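Long-range contacts in C2 domain protein (Scophthalmus maximus, PDB 3W56), which binds calcium ions through a C2 domain and may take part in forming wide membrane pores: residues T110-C115 / H124-L129; I83-V88 / V101-I106. All blocks are in the same frame, centred on the assembly; numbering follows the deposited sequence.

Contact 1 of 2, residues T110-C115 / H124-L129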
loop_
_atom_site.group_PDB
_atom_site.type_symbol
_atom_site.label_atom_id
_atom_site.label_comp_id
_atom_site.label_asym_id
_atom_site.label_seq_id
_atom_site.Cartn_x
_atom_site.Cartn_y
_atom_site.Cartn_z
ATOM N N THR A 110 -2.992 -14.833 7.207
ATOM C CA THR A 110 -1.890 -13.896 7.043
ATOM C C THR A 110 -1.217 -14.176 5.698
ATOM O O THR A 110 -0.925 -15.334 5.354
ATOM C CB THR A 110 -0.918 -13.995 8.217
ATOM O OG1 THR A 110 -1.577 -13.505 9.386
ATOM C CG2 THR A 110 0.335 -13.124 7.991
ATOM N N HIS A 111 -0.975 -13.116 4.928
ATOM C CA HIS A 111 -0.531 -13.280 3.507
ATOM C C HIS A 111 0.586 -12.299 3.204
ATOM O O HIS A 111 0.538 -11.149 3.652
ATOM C CB HIS A 111 -1.718 -13.015 2.559
ATOM C CG HIS A 111 -2.882 -13.892 2.868
ATOM N ND1 HIS A 111 -2.949 -15.209 2.445
ATOM C CD2 HIS A 111 -3.957 -13.692 3.666
ATOM C CE1 HIS A 111 -4.044 -15.763 2.935
ATOM N NE2 HIS A 111 -4.671 -14.864 3.678
ATOM N N GLU A 112 1.609 -12.748 2.478
ATOM C CA GLU A 112 2.632 -11.861 1.961
ATOM C C GLU A 112 2.409 -11.729 0.479
ATOM O O GLU A 112 2.193 -12.738 -0.259
ATOM C CB GLU A 112 4.034 -12.402 2.211
ATOM C CG GLU A 112 4.333 -12.710 3.655
ATOM C CD GLU A 112 5.599 -13.554 3.784
ATOM O OE1 GLU A 112 6.624 -13.148 3.177
ATOM O OE2 GLU A 112 5.555 -14.617 4.444
ATOM N N HIS A 113 2.481 -10.501 0.002
ATOM C CA HIS A 113 2.248 -10.220 -1.410
ATOM C C HIS A 113 3.184 -9.222 -2.041
ATOM O O HIS A 113 3.858 -8.437 -1.376
ATOM C CB HIS A 113 0.786 -9.729 -1.645
ATOM C CG HIS A 113 -0.252 -10.792 -1.426
ATOM N ND1 HIS A 113 -0.366 -11.884 -2.275
ATOM C CD2 HIS A 113 -1.212 -10.947 -0.477
ATOM C CE1 HIS A 113 -1.338 -12.667 -1.835
ATOM N NE2 HIS A 113 -1.869 -12.118 -0.748
ATOM N N ASP A 114 3.260 -9.293 -3.376
ATOM C CA ASP A 114 3.990 -8.335 -4.174
ATOM C C ASP A 114 3.049 -7.578 -5.074
ATOM O O ASP A 114 2.077 -8.151 -5.649
ATOM C CB ASP A 114 4.989 -9.058 -5.098
ATOM C CG ASP A 114 5.902 -9.994 -4.327
ATOM O OD1 ASP A 114 6.171 -11.092 -4.832
ATOM O OD2 ASP A 114 6.373 -9.659 -3.213
ATOM N N CYS A 115 3.332 -6.295 -5.223
ATOM C CA CYS A 115 2.570 -5.462 -6.128
ATOM C C CYS A 115 3.514 -4.769 -7.148
ATOM O O CYS A 115 4.394 -3.953 -6.805
ATOM C CB CYS A 115 1.762 -4.478 -5.289
ATOM S SG CYS A 115 1.141 -3.224 -6.308
ATOM N N HIS A 124 6.035 -4.495 -1.626
ATOM C CA HIS A 124 5.786 -5.726 -0.897
ATOM C C HIS A 124 4.997 -5.372 0.341
ATOM O O HIS A 124 5.168 -4.282 0.866
ATOM C CB HIS A 124 7.116 -6.359 -0.438
ATOM C CG HIS A 124 8.102 -6.585 -1.544
ATOM N ND1 HIS A 124 7.962 -7.628 -2.424
ATOM C CD2 HIS A 124 9.227 -5.920 -1.909
ATOM C CE1 HIS A 124 8.945 -7.592 -3.313
ATOM N NE2 HIS A 124 9.734 -6.577 -3.023
ATOM N N TYR A 125 4.098 -6.235 0.724
ATOM C CA TYR A 125 3.239 -5.922 1.881
ATOM C C TYR A 125 2.711 -7.205 2.446
ATOM O O TYR A 125 2.755 -8.295 1.836
ATOM C CB TYR A 125 2.103 -5.000 1.445
ATOM C CG TYR A 125 1.151 -5.614 0.428
ATOM C CD1 TYR A 125 -0.076 -6.191 0.870
ATOM C CD2 TYR A 125 1.433 -5.606 -0.940
ATOM C CE1 TYR A 125 -0.988 -6.698 -0.020
ATOM C CE2 TYR A 125 0.498 -6.146 -1.877
ATOM C CZ TYR A 125 -0.715 -6.698 -1.390
ATOM O OH TYR A 125 -1.678 -7.220 -2.255
ATOM N N MET A 126 2.166 -7.103 3.645
ATOM C CA MET A 126 1.582 -8.225 4.304
ATOM C C MET A 126 0.210 -7.757 4.736
ATOM O O MET A 126 -0.019 -6.564 4.977
ATOM C CB MET A 126 2.374 -8.669 5.538
ATOM C CG MET A 126 3.614 -9.363 5.100
ATOM S SD MET A 126 4.440 -10.058 6.523
ATOM C CE MET A 126 3.223 -11.246 7.124
ATOM N N TYR A 127 -0.685 -8.715 4.823
ATOM C CA TYR A 127 -1.919 -8.391 5.575
ATOM C C TYR A 127 -2.392 -9.570 6.328
ATOM O O TYR A 127 -2.123 -10.722 5.994
ATOM C CB TYR A 127 -3.019 -7.821 4.643
ATOM C CG TYR A 127 -3.731 -8.883 3.854
ATOM C CD1 TYR A 127 -4.853 -9.548 4.379
ATOM C CD2 TYR A 127 -3.287 -9.242 2.582
ATOM C CE1 TYR A 127 -5.508 -10.551 3.610
ATOM C CE2 TYR A 127 -3.920 -10.203 1.829
ATOM C CZ TYR A 127 -5.029 -10.857 2.357
ATOM O OH TYR A 127 -5.612 -11.831 1.558
ATOM N N THR A 128 -3.107 -9.286 7.411
ATOM C CA THR A 128 -3.781 -10.298 8.216
ATOM C C THR A 128 -5.288 -9.979 8.278
ATOM O O THR A 128 -5.659 -8.860 8.651
ATOM C CB THR A 128 -3.180 -10.349 9.636
ATOM O OG1 THR A 128 -1.853 -10.923 9.557
ATOM C CG2 THR A 128 -4.008 -11.274 10.517
ATOM N N LEU A 129 -6.130 -10.936 7.871
ATOM C CA LEU A 129 -7.570 -10.811 8.061
ATOM C C LEU A 129 -7.998 -11.842 9.104
ATOM O O LEU A 129 -7.822 -13.064 8.940
ATOM C CB LEU A 129 -8.313 -11.011 6.750
ATOM C CG LEU A 129 -9.847 -10.848 6.812
ATOM C CD1 LEU A 129 -10.255 -9.434 7.057
ATOM C CD2 LEU A 129 -10.312 -11.327 5.441
HETATM O O HOH W 1 -4.298 -13.184 -0.156
HETATM O O HOH W 2 -0.675 -7.292 -4.931
#
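His-111 and His-113 of strand 110-115 exchange four backbone hydrogen bonds with Tyr-127 and Tyr-125 of strand 124-129, two per antiparallel hydrogen-bonded pair. These four side chains share one face of the sheet as an aromatic cluster. CG of Tyr-125 stands between its backbone N and carbonyl carbon (chi1 63°), leaning the ring toward His-113, whose CB lies over one face, 3.8 Å from the ring centroid, in a CH-pi contact. Tyr-127 meets two imidazoles: CD2 of His-111 lies 3.3 Å from its CZ, while CD2 of His-113 comes rim to rim, 3.6 Å from Tyr-127 CE2. Water ties His-113 NE2 to Tyr-127 OH, which also bonds Lys-107 N.

The face of Glu-112 and Met-126 carries two polar pairs. His-124 ND1 donates to Asp-114 OD2 (2.7 Å) within its own ring plane but from above the carboxylate. At the far end OG1 of Thr-110 and OG1 of Thr-128 are hydrogen-bonded at 2.6 Å. Between these pairs, Met-126 CG lies 3.7 Å from Glu-112 CG.

The hairpin ends a four-stranded sheet, 109-116 outermost within the chain and 22-32 beyond 122-130; Tyr-125 packs on Leu-84 and Leu-86 of the opposing sheet, its OH bonding Arg-104 NE.

Contact 2 of 2, residues I83-V88 / V101-I106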
loop_
_atom_site.group_PDB
_atom_site.type_symbol
_atom_site.label_atom_id
_atom_site.label_comp_id
_atom_site.label_asym_id
_atom_site.label_seq_id
_atom_site.Cartn_x
_atom_site.Cartn_y
_atom_site.Cartn_z
ATOM N N ILE A 83 -12.061 -5.786 -1.483
ATOM C CA ILE A 83 -10.960 -5.485 -2.362
ATOM C C ILE A 83 -10.048 -4.519 -1.634
ATOM O O ILE A 83 -10.404 -3.351 -1.405
ATOM C CB ILE A 83 -11.412 -4.886 -3.686
ATOM C CG1 ILE A 83 -12.267 -5.927 -4.422
ATOM C CG2 ILE A 83 -10.186 -4.539 -4.527
ATOM C CD1 ILE A 83 -11.612 -7.282 -4.460
ATOM N N LEU A 84 -8.871 -5.042 -1.280
ATOM C CA LEU A 84 -7.737 -4.258 -0.760
ATOM C C LEU A 84 -7.090 -3.609 -1.974
ATOM O O LEU A 84 -6.694 -4.279 -2.918
ATOM C CB LEU A 84 -6.719 -5.144 0.052
ATOM C CG LEU A 84 -5.381 -4.464 0.387
ATOM C CD1 LEU A 84 -5.559 -3.410 1.496
ATOM C CD2 LEU A 84 -4.343 -5.512 0.826
ATOM N N ARG A 85 -7.065 -2.289 -1.998
ATOM C CA ARG A 85 -6.419 -1.545 -3.052
ATOM C C ARG A 85 -5.292 -0.638 -2.489
ATOM O O ARG A 85 -5.465 0.181 -1.526
ATOM C CB ARG A 85 -7.509 -0.710 -3.798
ATOM C CG ARG A 85 -6.960 0.305 -4.725
ATOM C CD ARG A 85 -8.074 1.258 -5.141
ATOM N NE ARG A 85 -7.614 2.268 -6.087
ATOM C CZ ARG A 85 -7.658 2.122 -7.412
ATOM N NH1 ARG A 85 -8.137 0.995 -7.938
ATOM N NH2 ARG A 85 -7.240 3.106 -8.222
ATOM N N LEU A 86 -4.144 -0.757 -3.129
ATOM C CA LEU A 86 -2.936 -0.074 -2.701
ATOM C C LEU A 86 -2.499 0.773 -3.854
ATOM O O LEU A 86 -2.362 0.325 -4.970
ATOM C CB LEU A 86 -1.842 -1.064 -2.287
ATOM C CG LEU A 86 -2.194 -1.993 -1.146
ATOM C CD1 LEU A 86 -0.980 -2.878 -0.711
ATOM C CD2 LEU A 86 -2.667 -1.287 0.089
ATOM N N GLU A 87 -2.296 2.043 -3.583
ATOM C CA GLU A 87 -1.707 2.862 -4.600
ATOM C C GLU A 87 -0.393 3.414 -4.076
ATOM O O GLU A 87 -0.347 3.958 -2.950
ATOM C CB GLU A 87 -2.653 3.983 -5.011
ATOM C CG GLU A 87 -4.029 3.515 -5.388
ATOM C CD GLU A 87 -4.974 4.669 -5.587
ATOM O OE1 GLU A 87 -4.507 5.828 -5.470
ATOM O OE2 GLU A 87 -6.181 4.408 -5.814
ATOM N N VAL A 88 0.625 3.342 -4.918
ATOM C CA VAL A 88 1.915 3.956 -4.630
ATOM C C VAL A 88 2.006 5.272 -5.414
ATOM O O VAL A 88 1.856 5.288 -6.647
ATOM C CB VAL A 88 3.067 3.024 -4.967
ATOM C CG1 VAL A 88 4.387 3.757 -4.792
ATOM C CG2 VAL A 88 2.980 1.747 -4.080
ATOM N N VAL A 101 -0.872 0.664 -9.164
ATOM C CA VAL A 101 -2.046 0.277 -8.357
ATOM C C VAL A 101 -2.128 -1.246 -8.208
ATOM O O VAL A 101 -1.892 -1.999 -9.174
ATOM C CB VAL A 101 -3.344 0.820 -8.967
ATOM C CG1 VAL A 101 -4.596 0.150 -8.362
ATOM C CG2 VAL A 101 -3.416 2.295 -8.744
ATOM N N CYS A 102 -2.440 -1.719 -7.014
ATOM C CA CYS A 102 -2.785 -3.128 -6.901
ATOM C C CYS A 102 -4.052 -3.375 -6.137
ATOM O O CYS A 102 -4.408 -2.667 -5.149
ATOM C CB CYS A 102 -1.637 -3.970 -6.383
ATOM S SG CYS A 102 -0.303 -3.821 -7.543
ATOM N N GLN A 103 -4.752 -4.364 -6.650
ATOM C CA GLN A 103 -6.047 -4.771 -6.172
ATOM C C GLN A 103 -6.033 -6.253 -5.885
ATOM O O GLN A 103 -5.541 -7.079 -6.693
ATOM C CB GLN A 103 -7.079 -4.479 -7.234
ATOM C CG GLN A 103 -7.322 -2.997 -7.424
ATOM C CD GLN A 103 -8.606 -2.735 -8.201
ATOM O OE1 GLN A 103 -9.518 -2.074 -7.700
ATOM N NE2 GLN A 103 -8.683 -3.269 -9.423
ATOM N N ARG A 104 -6.593 -6.603 -4.741
ATOM C CA ARG A 104 -6.577 -7.979 -4.291
ATOM C C ARG A 104 -7.790 -8.278 -3.403
ATOM O O ARG A 104 -8.088 -7.509 -2.504
ATOM C CB ARG A 104 -5.309 -8.181 -3.485
ATOM C CG ARG A 104 -5.266 -9.440 -2.749
ATOM C CD ARG A 104 -3.903 -9.620 -2.220
ATOM N NE ARG A 104 -2.855 -9.541 -3.230
ATOM C CZ ARG A 104 -2.644 -10.468 -4.182
ATOM N NH1 ARG A 104 -3.421 -11.552 -4.255
ATOM N NH2 ARG A 104 -1.640 -10.325 -5.059
ATOM N N GLN A 105 -8.438 -9.414 -3.616
ATOM C CA GLN A 105 -9.505 -9.805 -2.702
ATOM C C GLN A 105 -8.875 -10.379 -1.452
ATOM O O GLN A 105 -8.026 -11.268 -1.519
ATOM C CB GLN A 105 -10.421 -10.832 -3.338
ATOM C CG GLN A 105 -11.718 -10.252 -3.929
ATOM C CD GLN A 105 -12.493 -11.279 -4.750
ATOM O OE1 GLN A 105 -11.945 -12.337 -5.155
ATOM N NE2 GLN A 105 -13.769 -10.996 -4.991
ATOM N N ILE A 106 -9.284 -9.872 -0.284
ATOM C CA ILE A 106 -8.668 -10.348 0.938
ATOM C C ILE A 106 -9.314 -11.636 1.467
ATOM O O ILE A 106 -10.528 -11.843 1.357
ATOM C CB ILE A 106 -8.685 -9.265 2.000
ATOM C CG1 ILE A 106 -10.152 -8.875 2.253
ATOM C CG2 ILE A 106 -7.946 -8.060 1.486
ATOM C CD1 ILE A 106 -10.352 -7.981 3.495
#
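Arg-85 reaches across from strand 83-88 to Val-101 and Gln-103 on the antiparallel strand 101-105. Its CB and CG each lie 3.9 Å from Cys-102 O. With CG anti to the backbone N (chi1 168°), the chain runs extended to NE, which donates to Glu-87 OE2 (2.6 Å) in a salt bridge. At the tip, CZ has Val-101 CG1 at 3.8 Å, the methyl lying over one face of the guanidinium, offset toward its rim. NH2 also donates to Glu-87 OE2, and NH1 makes a weak hydrogen bond to Gln-103 OE1 (3.4 Å). An alanine in place of Arg-85 would probably leave the Glu-87 carboxylate without its charged mate and uncover Val-101 CG1.

Below this layer, Leu-84 pairs with Arg-104 and Leu-86 with Cys-102 through two backbone hydrogen bonds each. On their face, Leu-84 CB presses on Ile-106 CG2 (3.5 Å), and both leucines pack on Tyr-125 of the facing sheet.

Of the two faces, that of Leu-84 and Leu-86 is mostly apolar, the other mixed; there Glu-87, its OE1 bonded to His-89, takes two N-H groups in the guanidinium plane with OE2, which fixes the rotation of that group and probably offsets its charge.

Overall arrangement
From the N terminus, the chain first lays down strands 22-32, 44-50, 53-57 and 73-78. Contact 2 then closes the hairpin of strands 83-90 and 97-105, whose turn and adjoining strand ends carry Asp-90, Glu-91, Asp-92 and Asp-97, seen to bind calcium in this protein, though none is bound to this chain in the model. The chain then passes to strand 109-116 and returns along 122-130, where contact 1 closes a second hairpin with a shorter connection. The two are in series, neither enclosing nor crossing the other. Each hairpin belongs to a different four-stranded sheet of the C2 sandwich; the centres of contacts 1 and 2 lie about 10 Å apart. The Cys-102 to Cys-115 disulfide joins the sheets covalently.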